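PDB 3FGY: uncharacterized NTF2-like protein, which is of unknown function but adopts the NTF2-like fold of the SnoaL-like family, whose cone-shaped domain often encloses a pocket for a small molecule. Local coordinates for residues Glu41-Ala45 against Leu57-Ala61. Residues are numbered along the deposited sequence; the frame is centred on the assembly and turned at random.
Sequences EWPLA and LLQKA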
loop_
_atom_site.group_PDB
_atom_site.type_symbol
_atom_site.label_atom_id
_atom_site.label_comp_id
_atom_site.label_asym_id
_atom_site.label_seq_id
_atom_site.Cartn_x
_atom_site.Cartn_y
_atom_site.Cartn_z
ATOM N N GLU A 41 -11.268 5.658 8.468
ATOM C CA GLU A 41 -12.524 6.228 9.001
ATOM C C GLU A 41 -12.804 7.505 8.250
ATOM O O GLU A 41 -12.250 8.583 8.553
ATOM C CB GLU A 41 -12.394 6.491 10.493
ATOM C CG GLU A 41 -12.039 5.246 11.284
ATOM C CD GLU A 41 -11.928 5.502 12.756
ATOM O OE1 GLU A 41 -12.185 6.646 13.217
ATOM O OE2 GLU A 41 -11.575 4.529 13.451
ATOM N N TRP A 42 -13.595 7.349 7.192
ATOM C CA TRP A 42 -13.916 8.419 6.279
ATOM C C TRP A 42 -15.084 7.886 5.450
ATOM O O TRP A 42 -15.408 6.697 5.544
ATOM C CB TRP A 42 -12.722 8.827 5.426
ATOM C CG TRP A 42 -12.143 7.805 4.484
ATOM C CD1 TRP A 42 -11.595 6.577 4.795
ATOM C CD2 TRP A 42 -11.956 7.973 3.079
ATOM N NE1 TRP A 42 -11.106 5.983 3.664
ATOM C CE2 TRP A 42 -11.348 6.795 2.589
ATOM C CE3 TRP A 42 -12.290 8.982 2.171
ATOM C CZ2 TRP A 42 -11.023 6.633 1.252
ATOM C CZ3 TRP A 42 -11.980 8.801 0.838
ATOM C CH2 TRP A 42 -11.322 7.651 0.398
ATOM N N PRO A 43 -15.775 8.768 4.708
ATOM C CA PRO A 43 -17.035 8.320 4.064
ATOM C C PRO A 43 -16.965 7.095 3.145
ATOM O O PRO A 43 -17.986 6.396 3.003
ATOM C CB PRO A 43 -17.485 9.562 3.291
ATOM C CG PRO A 43 -16.951 10.689 4.088
ATOM C CD PRO A 43 -15.575 10.210 4.529
ATOM N N LEU A 44 -15.816 6.825 2.525
ATOM C CA LEU A 44 -15.711 5.709 1.582
ATOM C C LEU A 44 -15.177 4.442 2.190
ATOM O O LEU A 44 -15.106 3.410 1.488
ATOM C CB LEU A 44 -14.887 6.104 0.358
ATOM C CG LEU A 44 -15.322 7.373 -0.386
ATOM C CD1 LEU A 44 -14.479 7.530 -1.666
ATOM C CD2 LEU A 44 -16.840 7.412 -0.657
ATOM N N ALA A 45 -14.840 4.497 3.485
ATOM C CA ALA A 45 -14.303 3.313 4.160
ATOM C C ALA A 45 -15.322 2.189 4.235
ATOM O O ALA A 45 -16.524 2.421 4.416
ATOM C CB ALA A 45 -13.816 3.646 5.570
ATOM N N LEU A 57 -20.507 3.271 -4.693
ATOM C CA LEU A 57 -19.194 3.776 -4.246
ATOM C C LEU A 57 -18.693 4.849 -5.196
ATOM O O LEU A 57 -18.312 5.933 -4.750
ATOM C CB LEU A 57 -18.192 2.625 -4.194
ATOM C CG LEU A 57 -16.707 2.999 -4.055
ATOM C CD1 LEU A 57 -16.466 3.830 -2.753
ATOM C CD2 LEU A 57 -15.828 1.743 -4.115
ATOM N N LEU A 58 -18.753 4.568 -6.502
ATOM C CA LEU A 58 -18.317 5.527 -7.515
ATOM C C LEU A 58 -19.179 6.820 -7.467
ATOM O O LEU A 58 -18.648 7.952 -7.564
ATOM C CB LEU A 58 -18.297 4.864 -8.895
ATOM C CG LEU A 58 -17.296 3.680 -9.023
ATOM C CD1 LEU A 58 -17.150 3.211 -10.467
ATOM C CD2 LEU A 58 -15.935 3.985 -8.443
ATOM N N GLN A 59 -20.479 6.661 -7.221
ATOM C CA GLN A 59 -21.386 7.807 -7.131
ATOM C C GLN A 59 -21.057 8.630 -5.883
ATOM O O GLN A 59 -20.928 9.849 -5.937
ATOM C CB GLN A 59 -22.858 7.359 -7.109
ATOM C CG GLN A 59 -23.875 8.506 -7.013
ATOM C CD GLN A 59 -23.805 9.444 -8.177
ATOM O OE1 GLN A 59 -23.498 9.033 -9.304
ATOM N NE2 GLN A 59 -24.106 10.726 -7.926
ATOM N N LYS A 60 -20.892 7.945 -4.760
ATOM C CA LYS A 60 -20.599 8.621 -3.519
ATOM C C LYS A 60 -19.239 9.352 -3.578
ATOM O O LYS A 60 -19.112 10.486 -3.085
ATOM C CB LYS A 60 -20.660 7.616 -2.374
ATOM C CG LYS A 60 -20.563 8.245 -1.028
ATOM C CD LYS A 60 -20.724 7.245 0.061
ATOM C CE LYS A 60 -20.675 7.887 1.423
ATOM N NZ LYS A 60 -20.909 6.861 2.489
ATOM N N ALA A 61 -18.245 8.721 -4.191
ATOM C CA ALA A 61 -16.918 9.342 -4.346
ATOM C C ALA A 61 -17.045 10.652 -5.154
ATOM O O ALA A 61 -16.518 11.700 -4.750
ATOM C CB ALA A 61 -15.954 8.392 -5.015
#
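Residues 41-45 form an irregular loop segment with a type I beta turn from W42 to A45. A backbone hydrogen bond from A45 N to W42 O (3.1 Å) closes the turn. Residues 57-61 are regular helix, with A61 N bonded to L57 O at 2.8 Å. The CA atom of L44 lies 7.1 Å from the CA atoms of both L57 and A61, one helical turn apart. Side chains therefore make most of the contact.

L44, at a central position of the turn, supplies the main apolar surface. Its CD1 packs on A61 CB at 3.8 Å, its CD2 lies 3.8 Å from K60 CG, and its CB meets L57 CD1 at 4.2 Å. L57, K60 and A61 are spaced i, i+3 and i+4, so they share one face of the helix and receive the leucine. K60 is fully extended, all four chi angles being t, and reaches the turn. Its NZ donates a hydrogen bond to P43 O (3.0 Å), and CE touches P43 CB at 4.1 Å. NZ also forms a salt bridge with the C-terminal carboxylate of T135, so one lysine links helix, turn and chain end.

An unidentified ligand lies about 4 Å from the L44 side chain, consistent with a nearby pocket. A PEG about 4 Å from that of A61 is probably from the crystallisation liquor, though such molecules often mark pockets. The contact joins the loop between strands 34-38 and 46-49 to helix 50-64. L57 also packs on W36 and I38 of strand 34-38, while P43 touches T130 and N133 after helix 123-129.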